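PDB 3TX6: putative branched-chain amino acid transport system substrate-binding protein from Rhodopseudomonas palustris, which probably serves as the periplasmic solute-binding component of an ABC transporter that takes up aromatic acids, such as p-coumaric acid and related lignin-derived compounds. Local coordinates for residues A[243-248]-A[280-285]; A[286-291]-A[327-332]; A[120-125]-A[346-351]; A[226-231]-A[356-361]. All blocks are in the same frame, centred on the assembly; numbering follows the deposited sequence. Where two conformers were deposited one is given.

Interaction 1 of 4, residues A[243-248]-A[280-285]; sequences MASGPV and RSQFAA. With ENO (3-(4-hydroxy-phenyl)pyruvic acid), chain D.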
loop_
_atom_site.group_PDB
_atom_site.type_symbol
_atom_site.label_atom_id
_atom_site.label_comp_id
_atom_site.label_asym_id
_atom_site.label_seq_id
_atom_site.Cartn_x
_atom_site.Cartn_y
_atom_site.Cartn_z
HETATM N N MSE A 243 -7.615 -7.204 10.407
HETATM C CA MSE A 243 -7.143 -6.315 9.339
HETATM C C MSE A 243 -5.704 -6.597 9.109
HETATM O O MSE A 243 -4.907 -6.631 10.066
HETATM C CB MSE A 243 -7.367 -4.862 9.764
HETATM C CG MSE A 243 -6.674 -3.956 8.762
HETATM SE SE MSE A 243 -6.858 -2.083 9.213
HETATM C CE MSE A 243 -8.822 -1.850 9.350
ATOM N N ALA A 244 -5.356 -6.843 7.848
ATOM C CA ALA A 244 -3.950 -7.010 7.467
ATOM C C ALA A 244 -3.342 -5.620 7.472
ATOM O O ALA A 244 -3.978 -4.652 7.012
ATOM C CB ALA A 244 -3.821 -7.652 6.079
ATOM N N SER A 245 -2.137 -5.502 8.036
ATOM C CA SER A 245 -1.463 -4.215 8.139
ATOM C C SER A 245 0.009 -4.415 8.012
ATOM O O SER A 245 0.534 -5.435 8.393
ATOM C CB SER A 245 -1.732 -3.638 9.517
ATOM O OG SER A 245 -1.136 -2.425 9.715
ATOM N N GLY A 246 0.680 -3.407 7.497
ATOM C CA GLY A 246 2.101 -3.307 7.685
ATOM C C GLY A 246 2.426 -3.099 9.157
ATOM O O GLY A 246 1.594 -2.619 9.931
ATOM N N PRO A 247 3.654 -3.432 9.548
ATOM C CA PRO A 247 4.105 -3.357 10.944
ATOM C C PRO A 247 4.244 -1.947 11.473
ATOM O O PRO A 247 4.391 -1.735 12.682
ATOM C CB PRO A 247 5.423 -4.121 10.936
ATOM C CG PRO A 247 5.887 -4.099 9.521
ATOM C CD PRO A 247 4.644 -4.114 8.684
ATOM N N VAL A 248 4.240 -0.963 10.578
ATOM C CA VAL A 248 4.339 0.444 10.995
ATOM C C VAL A 248 3.200 0.838 11.900
ATOM O O VAL A 248 3.290 1.826 12.619
ATOM C CB VAL A 248 4.353 1.434 9.767
ATOM C CG1 VAL A 248 2.963 1.561 9.098
ATOM C CG2 VAL A 248 4.957 2.786 10.185
ATOM N N ARG A 280 -0.565 7.885 12.746
ATOM C CA ARG A 280 0.206 6.968 11.887
ATOM C C ARG A 280 -0.729 6.296 10.884
ATOM O O ARG A 280 -1.906 6.086 11.156
ATOM C CB ARG A 280 0.860 5.923 12.749
ATOM C CG ARG A 280 -0.124 4.995 13.495
ATOM C CD ARG A 280 0.527 4.112 14.533
ATOM N NE ARG A 280 1.160 4.887 15.581
ATOM C CZ ARG A 280 1.900 4.352 16.559
ATOM N NH1 ARG A 280 2.053 3.035 16.618
ATOM N NH2 ARG A 280 2.473 5.144 17.476
ATOM N N SER A 281 -0.174 5.906 9.747
ATOM C CA SER A 281 -0.908 5.175 8.717
ATOM C C SER A 281 -0.011 4.233 7.927
ATOM O O SER A 281 1.184 4.447 7.763
ATOM C CB SER A 281 -1.664 6.107 7.767
ATOM O OG SER A 281 -0.770 6.902 7.015
ATOM N N GLN A 282 -0.675 3.231 7.389
ATOM C CA GLN A 282 -0.161 2.380 6.301
ATOM C C GLN A 282 0.454 3.212 5.195
ATOM O O GLN A 282 1.505 2.869 4.658
ATOM C CB GLN A 282 -1.331 1.562 5.742
ATOM C CG GLN A 282 -1.044 0.609 4.587
ATOM C CD GLN A 282 -0.288 -0.653 4.956
ATOM O OE1 GLN A 282 -0.056 -0.943 6.144
ATOM N NE2 GLN A 282 0.085 -1.411 3.934
ATOM N N PHE A 283 -0.219 4.298 4.857
ATOM C CA PHE A 283 0.048 5.046 3.608
ATOM C C PHE A 283 1.244 5.992 3.724
ATOM O O PHE A 283 2.144 6.003 2.862
ATOM C CB PHE A 283 -1.251 5.766 3.184
ATOM C CG PHE A 283 -2.414 4.831 3.249
ATOM C CD1 PHE A 283 -2.453 3.749 2.417
ATOM C CD2 PHE A 283 -3.428 4.981 4.205
ATOM C CE1 PHE A 283 -3.446 2.803 2.538
ATOM C CE2 PHE A 283 -4.451 4.040 4.312
ATOM C CZ PHE A 283 -4.460 2.939 3.467
ATOM N N ALA A 284 1.303 6.746 4.834
ATOM C CA ALA A 284 2.468 7.600 5.114
ATOM C C ALA A 284 3.774 6.762 4.974
ATOM O O ALA A 284 4.796 7.236 4.509
ATOM C CB ALA A 284 2.382 8.199 6.503
ATOM N N ALA A 285 3.718 5.533 5.490
ATOM C CA ALA A 285 4.843 4.650 5.523
ATOM C C ALA A 285 5.343 4.303 4.131
ATOM O O ALA A 285 6.544 4.077 3.967
ATOM C CB ALA A 285 4.489 3.405 6.330
HETATM O O4 ENO D . -4.347 0.038 -4.045
HETATM C C9 ENO D . -3.027 1.193 -1.120
HETATM C C8 ENO D . -1.922 0.894 -0.348
HETATM C C7 ENO D . -1.860 -0.295 0.396
HETATM C C6 ENO D . -2.889 -1.207 0.263
HETATM C C5 ENO D . -4.018 -0.911 -0.496
HETATM C C4 ENO D . -4.095 0.295 -1.214
HETATM O O3 ENO D . -0.713 -0.556 1.136
HETATM C C3 ENO D . -5.333 0.659 -1.984
HETATM C C2 ENO D . -5.371 0.398 -3.440
HETATM C C1 ENO D . -6.611 0.703 -4.140
HETATM O O2 ENO D . -6.635 0.539 -5.377
HETATM O O1 ENO D . -7.631 1.114 -3.509
#

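Interaction 2 of 4, residues A[286-291]-A[327-332]; sequences HSFDAF and AASQGV. With ENO (3-(4-hydroxy-phenyl)pyruvic acid), chain D.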
loop_
_atom_site.group_PDB
_atom_site.type_symbol
_atom_site.label_atom_id
_atom_site.label_comp_id
_atom_site.label_asym_id
_atom_site.label_seq_id
_atom_site.Cartn_x
_atom_site.Cartn_y
_atom_site.Cartn_z
ATOM N N HIS A 286 4.467 4.219 3.136
ATOM C CA HIS A 286 4.941 3.848 1.799
ATOM C C HIS A 286 5.812 4.911 1.180
ATOM O O HIS A 286 6.835 4.564 0.584
ATOM C CB HIS A 286 3.811 3.458 0.860
ATOM C CG HIS A 286 3.001 2.293 1.322
ATOM N ND1 HIS A 286 3.532 1.172 1.907
ATOM C CD2 HIS A 286 1.626 2.093 1.262
ATOM C CE1 HIS A 286 2.517 0.305 2.183
ATOM N NE2 HIS A 286 1.366 0.866 1.798
ATOM N N SER A 287 5.433 6.190 1.268
ATOM C CA SER A 287 6.320 7.232 0.761
ATOM C C SER A 287 7.612 7.343 1.592
ATOM O O SER A 287 8.706 7.440 1.041
ATOM C CB SER A 287 5.639 8.597 0.571
ATOM O OG SER A 287 5.138 8.992 1.753
ATOM N N PHE A 288 7.502 7.273 2.915
ATOM C CA PHE A 288 8.674 7.258 3.783
ATOM C C PHE A 288 9.634 6.125 3.388
ATOM O O PHE A 288 10.841 6.330 3.264
ATOM C CB PHE A 288 8.228 7.133 5.235
ATOM C CG PHE A 288 9.334 7.154 6.233
ATOM C CD1 PHE A 288 9.801 8.365 6.732
ATOM C CD2 PHE A 288 9.870 5.991 6.731
ATOM C CE1 PHE A 288 10.776 8.413 7.685
ATOM C CE2 PHE A 288 10.850 6.045 7.713
ATOM C CZ PHE A 288 11.311 7.254 8.167
ATOM N N ASP A 289 9.080 4.930 3.214
ATOM C CA ASP A 289 9.902 3.756 2.911
ATOM C C ASP A 289 10.530 3.860 1.518
ATOM O O ASP A 289 11.628 3.377 1.304
ATOM C CB ASP A 289 9.063 2.505 2.995
ATOM C CG ASP A 289 8.699 2.130 4.413
ATOM O OD1 ASP A 289 9.210 2.782 5.349
ATOM O OD2 ASP A 289 7.952 1.144 4.577
ATOM N N ALA A 290 9.817 4.463 0.561
ATOM C CA ALA A 290 10.381 4.639 -0.763
ATOM C C ALA A 290 11.710 5.418 -0.675
ATOM O O ALA A 290 12.697 5.120 -1.389
ATOM C CB ALA A 290 9.407 5.317 -1.719
ATOM N N PHE A 291 11.772 6.409 0.205
ATOM C CA PHE A 291 13.012 7.152 0.440
ATOM C C PHE A 291 14.051 6.343 1.178
ATOM O O PHE A 291 15.235 6.536 0.925
ATOM C CB PHE A 291 12.741 8.501 1.098
ATOM C CG PHE A 291 12.211 9.547 0.119
ATOM C CD1 PHE A 291 10.866 9.547 -0.271
ATOM C CD2 PHE A 291 13.057 10.505 -0.408
ATOM C CE1 PHE A 291 10.403 10.486 -1.165
ATOM C CE2 PHE A 291 12.587 11.459 -1.291
ATOM C CZ PHE A 291 11.266 11.465 -1.661
ATOM N N ALA A 327 15.974 -2.260 4.900
ATOM C CA ALA A 327 15.114 -2.123 6.059
ATOM C C ALA A 327 14.250 -0.880 5.957
ATOM O O ALA A 327 14.751 0.192 5.687
ATOM C CB ALA A 327 15.899 -2.165 7.364
ATOM N N ALA A 328 12.942 -1.042 6.136
ATOM C CA ALA A 328 12.010 0.111 6.109
ATOM C C ALA A 328 10.905 -0.114 7.125
ATOM O O ALA A 328 10.873 -1.150 7.814
ATOM C CB ALA A 328 11.447 0.336 4.695
ATOM N N SER A 329 10.020 0.857 7.269
ATOM C CA SER A 329 8.990 0.752 8.320
ATOM C C SER A 329 7.983 -0.368 8.060
ATOM O O SER A 329 7.429 -0.963 9.008
ATOM C CB SER A 329 8.257 2.083 8.526
ATOM O OG SER A 329 7.435 2.379 7.443
ATOM N N GLN A 330 7.761 -0.700 6.780
ATOM C CA GLN A 330 6.737 -1.690 6.415
ATOM C C GLN A 330 7.255 -3.099 6.115
ATOM O O GLN A 330 6.452 -3.993 5.854
ATOM C CB GLN A 330 5.933 -1.156 5.219
ATOM C CG GLN A 330 5.123 0.091 5.566
ATOM C CD GLN A 330 3.862 -0.261 6.336
ATOM O OE1 GLN A 330 3.955 -0.953 7.368
ATOM N NE2 GLN A 330 2.674 0.160 5.854
ATOM N N GLY A 331 8.576 -3.272 6.109
ATOM C CA GLY A 331 9.150 -4.541 5.727
ATOM C C GLY A 331 10.626 -4.451 5.439
ATOM O O GLY A 331 11.212 -3.349 5.550
ATOM N N VAL A 332 11.190 -5.593 5.023
ATOM C CA VAL A 332 12.593 -5.680 4.665
ATOM C C VAL A 332 12.564 -6.124 3.208
ATOM O O VAL A 332 12.115 -7.241 2.909
ATOM C CB VAL A 332 13.383 -6.647 5.552
ATOM C CG1 VAL A 332 14.829 -6.705 5.073
ATOM C CG2 VAL A 332 13.217 -6.235 7.049
HETATM O O4 ENO D . -4.347 0.038 -4.045
HETATM C C9 ENO D . -3.027 1.193 -1.120
HETATM C C8 ENO D . -1.922 0.894 -0.348
HETATM C C7 ENO D . -1.860 -0.295 0.396
HETATM C C6 ENO D . -2.889 -1.207 0.263
HETATM C C5 ENO D . -4.018 -0.911 -0.496
HETATM C C4 ENO D . -4.095 0.295 -1.214
HETATM O O3 ENO D . -0.713 -0.556 1.136
HETATM C C3 ENO D . -5.333 0.659 -1.984
HETATM C C2 ENO D . -5.371 0.398 -3.440
HETATM C C1 ENO D . -6.611 0.703 -4.140
HETATM O O2 ENO D . -6.635 0.539 -5.377
HETATM O O1 ENO D . -7.631 1.114 -3.509
#

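Interaction 3 of 4, residues A[120-125]-A[346-351]; sequences PIMGKV and RSRILL. With SO4 (sulfate ion), chain B.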
loop_
_atom_site.group_PDB
_atom_site.type_symbol
_atom_site.label_atom_id
_atom_site.label_comp_id
_atom_site.label_asym_id
_atom_site.label_seq_id
_atom_site.Cartn_x
_atom_site.Cartn_y
_atom_site.Cartn_z
ATOM N N PRO A 120 -1.012 -11.489 -1.966
ATOM C CA PRO A 120 -0.969 -12.846 -1.368
ATOM C C PRO A 120 -0.391 -12.898 0.024
ATOM O O PRO A 120 -0.800 -13.762 0.793
ATOM C CB PRO A 120 -0.180 -13.669 -2.393
ATOM C CG PRO A 120 -0.542 -12.986 -3.688
ATOM C CD PRO A 120 -0.536 -11.508 -3.353
ATOM N N ILE A 121 0.520 -11.994 0.375
ATOM C CA ILE A 121 1.053 -11.971 1.723
ATOM C C ILE A 121 -0.047 -11.546 2.698
ATOM O O ILE A 121 -0.208 -12.126 3.780
ATOM C CB ILE A 121 2.336 -11.098 1.834
ATOM C CG1 ILE A 121 3.546 -11.753 1.109
ATOM C CG2 ILE A 121 2.625 -10.700 3.280
ATOM C CD1 ILE A 121 4.857 -10.933 1.139
HETATM N N MSE A 122 -0.860 -10.581 2.295
HETATM C CA MSE A 122 -1.929 -10.084 3.146
HETATM C C MSE A 122 -3.087 -11.057 3.222
HETATM O O MSE A 122 -3.647 -11.291 4.304
HETATM C CB MSE A 122 -2.304 -8.643 2.707
HETATM C CG MSE A 122 -1.085 -7.680 2.740
HETATM SE SE MSE A 122 -0.025 -7.833 4.331
HETATM C CE MSE A 122 -0.092 -5.997 5.009
ATOM N N GLY A 123 -3.446 -11.656 2.094
ATOM C CA GLY A 123 -4.440 -12.689 2.120
ATOM C C GLY A 123 -4.066 -13.833 3.067
ATOM O O GLY A 123 -4.883 -14.257 3.921
ATOM N N LYS A 124 -2.821 -14.314 2.992
ATOM C CA LYS A 124 -2.419 -15.462 3.822
ATOM C C LYS A 124 -2.612 -15.186 5.295
ATOM O O LYS A 124 -3.099 -16.068 6.014
ATOM C CB LYS A 124 -0.963 -15.841 3.547
ATOM C CG LYS A 124 -0.500 -17.133 4.238
ATOM C CD LYS A 124 0.919 -17.549 3.779
ATOM C CE LYS A 124 1.432 -18.816 4.482
ATOM N NZ LYS A 124 2.788 -19.285 4.017
ATOM N N VAL A 125 -2.259 -13.981 5.755
ATOM C CA VAL A 125 -2.375 -13.680 7.182
ATOM C C VAL A 125 -3.847 -13.664 7.590
ATOM O O VAL A 125 -4.225 -14.103 8.679
ATOM C CB VAL A 125 -1.542 -12.435 7.640
ATOM C CG1 VAL A 125 -2.238 -11.085 7.380
ATOM C CG2 VAL A 125 -1.176 -12.564 9.096
ATOM N N ARG A 346 8.116 -10.499 7.621
ATOM C CA ARG A 346 8.443 -9.310 8.380
ATOM C C ARG A 346 7.611 -8.090 7.926
ATOM O O ARG A 346 7.631 -7.087 8.629
ATOM C CB ARG A 346 9.957 -9.015 8.321
ATOM C CG ARG A 346 10.848 -10.093 9.001
ATOM C CD ARG A 346 12.314 -9.885 8.688
ATOM N NE ARG A 346 12.606 -10.166 7.290
ATOM C CZ ARG A 346 13.809 -10.050 6.732
ATOM N NH1 ARG A 346 13.942 -10.335 5.447
ATOM N NH2 ARG A 346 14.872 -9.684 7.444
ATOM N N SER A 347 6.883 -8.193 6.804
ATOM C CA SER A 347 6.146 -7.079 6.245
ATOM C C SER A 347 4.702 -6.994 6.669
ATOM O O SER A 347 3.985 -6.130 6.197
ATOM C CB SER A 347 6.170 -7.072 4.721
ATOM O OG SER A 347 5.370 -8.128 4.134
ATOM N N ARG A 348 4.251 -7.860 7.558
ATOM C CA ARG A 348 2.880 -7.768 8.005
ATOM C C ARG A 348 2.618 -8.214 9.423
ATOM O O ARG A 348 3.297 -9.046 9.975
ATOM C CB ARG A 348 1.963 -8.527 7.090
ATOM C CG ARG A 348 1.835 -10.017 7.348
ATOM C CD ARG A 348 3.073 -10.842 7.073
ATOM N NE ARG A 348 2.815 -12.226 7.441
ATOM C CZ ARG A 348 2.794 -12.724 8.674
ATOM N NH1 ARG A 348 3.087 -12.001 9.740
ATOM N NH2 ARG A 348 2.559 -14.004 8.825
ATOM N N ILE A 349 1.588 -7.606 9.963
ATOM C CA ILE A 349 1.029 -7.994 11.246
ATOM C C ILE A 349 -0.448 -8.052 11.056
ATOM O O ILE A 349 -0.985 -7.592 10.034
ATOM C CB ILE A 349 1.377 -7.008 12.371
ATOM C CG1 ILE A 349 0.777 -5.590 12.105
ATOM C CG2 ILE A 349 2.885 -6.926 12.563
ATOM C CD1 ILE A 349 1.006 -4.630 13.256
ATOM N N LEU A 350 -1.131 -8.587 12.050
ATOM C CA LEU A 350 -2.561 -8.654 12.000
ATOM C C LEU A 350 -3.091 -7.758 13.114
ATOM O O LEU A 350 -2.629 -7.820 14.279
ATOM C CB LEU A 350 -3.019 -10.088 12.246
ATOM C CG LEU A 350 -4.536 -10.368 12.084
ATOM C CD1 LEU A 350 -5.091 -10.129 10.679
ATOM C CD2 LEU A 350 -4.855 -11.804 12.517
ATOM N N LEU A 351 -4.016 -6.894 12.749
ATOM C CA LEU A 351 -4.656 -5.952 13.709
ATOM C C LEU A 351 -6.056 -6.307 13.966
ATOM O O LEU A 351 -6.790 -6.829 13.093
ATOM C CB LEU A 351 -4.666 -4.521 13.165
ATOM C CG LEU A 351 -3.341 -3.808 12.931
ATOM C CD1 LEU A 351 -3.576 -2.441 12.281
ATOM C CD2 LEU A 351 -2.615 -3.766 14.260
HETATM S S SO4 B . 2.607 -14.409 12.466
HETATM O O1 SO4 B . 1.457 -15.201 11.941
HETATM O O2 SO4 B . 2.248 -12.968 12.572
HETATM O O3 SO4 B . 2.979 -14.919 13.811
HETATM O O4 SO4 B . 3.770 -14.580 11.563
HETATM O O HOH W 1 1.653 -13.717 5.199
#

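Interaction 4 of 4, residues A[226-231]-A[356-361]; sequences ASMDFI and GKYVMV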
loop_
_atom_site.group_PDB
_atom_site.type_symbol
_atom_site.label_atom_id
_atom_site.label_comp_id
_atom_site.label_asym_id
_atom_site.label_seq_id
_atom_site.Cartn_x
_atom_site.Cartn_y
_atom_site.Cartn_z
ATOM N N ALA A 226 -5.911 0.401 6.502
ATOM C CA ALA A 226 -5.085 0.540 7.718
ATOM C C ALA A 226 -4.685 2.008 7.999
ATOM O O ALA A 226 -3.512 2.420 7.901
ATOM C CB ALA A 226 -3.852 -0.376 7.633
ATOM N N SER A 227 -5.707 2.764 8.407
ATOM C CA SER A 227 -5.539 4.101 8.985
ATOM C C SER A 227 -6.691 4.307 9.952
ATOM O O SER A 227 -7.668 3.554 9.967
ATOM C CB SER A 227 -5.462 5.171 7.893
ATOM O OG SER A 227 -6.725 5.490 7.342
HETATM N N MSE A 228 -6.559 5.309 10.799
HETATM C CA MSE A 228 -7.638 5.623 11.738
HETATM C C MSE A 228 -8.907 6.071 11.072
HETATM O O MSE A 228 -9.974 6.042 11.710
HETATM C CB MSE A 228 -7.327 6.776 12.621
HETATM C CG MSE A 228 -6.422 6.463 13.751
HETATM SE SE MSE A 228 -7.045 4.996 14.867
HETATM C CE MSE A 228 -8.678 5.729 15.631
ATOM N N ASP A 229 -8.803 6.520 9.830
ATOM C CA ASP A 229 -9.963 6.963 9.088
ATOM C C ASP A 229 -11.038 5.882 9.112
ATOM O O ASP A 229 -12.205 6.181 9.362
ATOM C CB ASP A 229 -9.595 7.337 7.648
ATOM C CG ASP A 229 -8.578 8.486 7.570
ATOM O OD1 ASP A 229 -8.883 9.541 6.994
ATOM O OD2 ASP A 229 -7.459 8.314 8.078
ATOM N N PHE A 230 -10.635 4.626 8.896
ATOM C CA PHE A 230 -11.558 3.515 8.947
ATOM C C PHE A 230 -12.362 3.504 10.275
ATOM O O PHE A 230 -13.557 3.385 10.253
ATOM C CB PHE A 230 -10.756 2.203 8.789
ATOM C CG PHE A 230 -11.589 0.957 8.888
ATOM C CD1 PHE A 230 -12.296 0.525 7.808
ATOM C CD2 PHE A 230 -11.683 0.248 10.084
ATOM C CE1 PHE A 230 -13.101 -0.604 7.894
ATOM C CE2 PHE A 230 -12.479 -0.887 10.171
ATOM C CZ PHE A 230 -13.188 -1.296 9.069
ATOM N N ILE A 231 -11.658 3.535 11.415
ATOM C CA ILE A 231 -12.285 3.552 12.748
ATOM C C ILE A 231 -13.158 4.810 12.934
ATOM O O ILE A 231 -14.263 4.727 13.441
ATOM C CB ILE A 231 -11.274 3.427 13.925
ATOM C CG1 ILE A 231 -10.399 2.136 13.832
ATOM C CG2 ILE A 231 -12.020 3.612 15.282
ATOM C CD1 ILE A 231 -9.466 1.937 15.035
ATOM N N GLY A 356 -12.056 0.945 20.368
ATOM C CA GLY A 356 -11.980 1.999 19.358
ATOM C C GLY A 356 -10.572 2.270 18.847
ATOM O O GLY A 356 -10.347 3.294 18.205
ATOM N N LYS A 357 -9.620 1.395 19.211
ATOM C CA LYS A 357 -8.235 1.512 18.839
ATOM C C LYS A 357 -7.731 0.198 18.223
ATOM O O LYS A 357 -8.194 -0.891 18.558
ATOM C CB LYS A 357 -7.366 1.848 20.075
ATOM C CG LYS A 357 -7.848 3.040 20.891
ATOM C CD LYS A 357 -7.673 4.347 20.150
ATOM C CE LYS A 357 -8.251 5.518 20.948
ATOM N NZ LYS A 357 -7.830 5.535 22.389
ATOM N N TYR A 358 -6.776 0.301 17.330
ATOM C CA TYR A 358 -6.093 -0.874 16.791
ATOM C C TYR A 358 -5.238 -1.550 17.858
ATOM O O TYR A 358 -4.551 -0.848 18.644
ATOM C CB TYR A 358 -5.198 -0.453 15.625
ATOM C CG TYR A 358 -5.968 -0.064 14.374
ATOM C CD1 TYR A 358 -6.798 -0.971 13.734
ATOM C CD2 TYR A 358 -5.885 1.230 13.842
ATOM C CE1 TYR A 358 -7.527 -0.612 12.591
ATOM C CE2 TYR A 358 -6.587 1.580 12.683
ATOM C CZ TYR A 358 -7.400 0.655 12.058
ATOM O OH TYR A 358 -8.106 1.032 10.923
ATOM N N VAL A 359 -5.276 -2.888 17.901
ATOM C CA VAL A 359 -4.387 -3.702 18.755
ATOM C C VAL A 359 -3.763 -4.832 17.911
ATOM O O VAL A 359 -4.454 -5.417 17.128
ATOM C CB VAL A 359 -5.174 -4.398 19.908
ATOM C CG1 VAL A 359 -4.198 -4.947 20.950
ATOM C CG2 VAL A 359 -6.186 -3.455 20.524
HETATM N N MSE A 360 -2.468 -5.142 18.094
HETATM C CA MSE A 360 -1.811 -6.261 17.355
HETATM C C MSE A 360 -2.342 -7.567 17.926
HETATM O O MSE A 360 -2.395 -7.763 19.147
HETATM C CB MSE A 360 -0.275 -6.207 17.389
HETATM C CG MSE A 360 0.400 -7.165 16.397
HETATM SE SE MSE A 360 2.263 -7.378 16.919
HETATM C CE MSE A 360 2.946 -5.540 16.596
ATOM N N VAL A 361 -2.806 -8.454 17.057
ATOM C CA VAL A 361 -3.205 -9.825 17.460
ATOM C C VAL A 361 -1.932 -10.638 17.599
ATOM O O VAL A 361 -1.162 -10.781 16.630
ATOM C CB VAL A 361 -4.132 -10.477 16.396
ATOM C CG1 VAL A 361 -4.534 -11.875 16.810
ATOM C CG2 VAL A 361 -5.365 -9.600 16.176
#

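Interaction 1 of 4, residues A[243-248]-A[280-285]
The phenol end of the ligand pocket, in the cleft between the two lobes of this type I periplasmic binding protein, is where Q282 meets G246 and ties the first turn of helix 282-304 to the residue just after strand 242-245. The Q282 side chain starts with CG anti to the backbone N (chi1 179°), and a bend at chi2 then turns CD toward G246. G246 N donates to Q282 OE1 at 2.9 Å, in the plane of the amide and on a lone pair. The other branch of the same amide faces the ligand: Q282 NE2 donates to O3 of 3-(4-hydroxy-phenyl)pyruvic acid over 3.0 Å, almost straight at 176°. Q330 adds a weak bond to OE1, and NE2 also reaches Q117 OE1. Next in the chain, F283 turns its ring edge to the ligand, with CE1 3.8 Å from ENO C8, while Q282 CB lies over the centre of one face of that ring. Two residues on from G246, V248 packs against the first turns of the helix, its CG1 3.7 Å from A285 CB. The same methyl sits 3.6 Å from S281 O. S281 is the N-cap, its OG accepting from A284 N at 3.0 Å. R280 only brushes V248 O with CD; its guanidinium forms salt bridges with E272 and E252. With a backbone N-H on OE1 and Q117 OE1 on NE2, a flipped amide would be disfavoured, consistent with NE2 acting as donor to the ligand's hydroxyl oxygen.

Interaction 2 of 4, residues A[286-291]-A[327-332]
Helix 282-304 runs past the turn joining strands 326-328 and 331-333, and D289 and A328 bring the two backbones closest, their CA atoms 5.3 Å apart. D289 has CG anti to its carbonyl carbon (chi1 -72°), which points CG at the turn, and its carboxylate accepts from the N-H groups there. D289 OD1 takes two bonds from one residue: S329 OG donates at 2.8 Å on the syn side, tilted out of the plane, while S329 N, also 2.8 Å from D289 OD1, comes from above the carboxylate plane on the opposite face. D289 OD2 accepts from Q330 N at 2.9 Å, on the syn side and again tilted out of the plane. The turn is the two-residue end of a small beta hairpin, closed by a bond from A328 N to G331 O. D289 thus grips the N-H groups of both turn residues. A328 CB presses on the D289 carboxylate, 3.3 Å from CG. One turn back along the helix, H286 crosses Q330 at about a right angle, with its CE1 3.7 Å from Q330 NE2 and the ring and amide planes 34° apart. Q330 OE1 in turn accepts from V248 N. At its edge the imidazole reaches the ligand, H286 NE2 lying 2.6 Å from the phenol oxygen O3 of ENO in a hydrogen bond that either partner could donate.

Interaction 3 of 4, residues A[120-125]-A[346-351]
The R348 guanidinium has a V125 methyl over one face and, at its edge, a water and a sulfate ion, probably from the crystallisation liquor, yet no direct hydrogen bond joins 120-125 to 346-351. V125 CG2 sits over the centre of that face, 4.0 Å from R348 CZ. The sulfate has its sulfur in the plane of the group: R348 NH1 donates to O2 at 3.1 Å, and R348 NH2 to O4 at 3.0 Å. At another part of the edge, the water accepts from R348 NE at 2.9 Å. It donates to the I121 carbonyl oxygen, 2.8 Å away; that oxygen also accepts a weak helical bond from V125 N. The chain of R348 bends at chi2 (-68°), which takes CD toward I121, whose CG2 touches it at 3.8 Å. Helix 119-130 here packs on the residues leading into strand 349-354 and on L350 within it; the strand enters the seven-stranded sheet of one lobe antiparallel to strand 242-245. The residues just before that strand belong to a crossover between the lobes, one of three in this fold, and S347 carries the contact into it: OG lies beside the I121 methyls and bonds to D344 O. Selenomethionine M122 slides past R348 in the opposite direction, its SE 3.5 Å from R348 CB. M122 also touches A244 of the sheet and W151 of helix 146-161. Farther along, V125 CG2 makes a looser apolar contact with L350 CB, and L350 extends the packing to L126 and H129 of the same helix.

Interaction 4 of 4, residues A[226-231]-A[356-361]
One face of the Y358 ring is taken by I231, and S227 O lies at the ring's edge near its plane. I231 CD1 stands over the ring centre, 3.7 Å from the centroid and only 9° off the normal, a clear CH-pi contact. An extended chi2 (-176°) carries that methyl outward from the helix. At the edge, Y358 OH donates to S227 O over 2.7 Å; the hydroxyl sits 44° out of the carbonyl plane. Selenomethionine M228 approaches obliquely, its SE 5.0 Å from the Y358 centroid, in a Met-aromatic contact. Y358 belongs to strand 357-360, the outer strand of the seven-stranded sheet, which forms a hairpin with strand 349-354; its side chain reaches across to the first turn of helix 228-234. S227 O also accepts a weak bond from F230 N. F230 crosses Y358 at about a right angle, with CB 3.6 Å from the Y358 hydroxyl oxygen, while its side chain also touches M243, A204 and Q207. Nearer the hairpin turn, where G356 has a positive phi, I231 CG2 rests 3.4 Å from G356 O. I231 CD1 meets the strand backbone as well, 4.0 Å from K357 CA.

Overall arrangement
From the N terminus, helix 119-130 comes first; interaction 3 pairs it with strand 349-354, more than 200 residues on. Helix 228-234 opens interaction 4, which closes at strand 357-360, so interactions 3 and 4 cross, and the neighbouring strands 349-354 and 357-360 join them. Interactions 1 and 2 follow in series within both spans. The first links strand 242-245, in the same sheet, to helix 282-304; the second carries that helix to the hairpin 326-333. The two share helix 282-304 and both touch the ligand. Interactions 3 and 4 join the seven-stranded sheet to its flanking helices, while 1 and 2 run from that sheet along helix 282-304 to the hairpin.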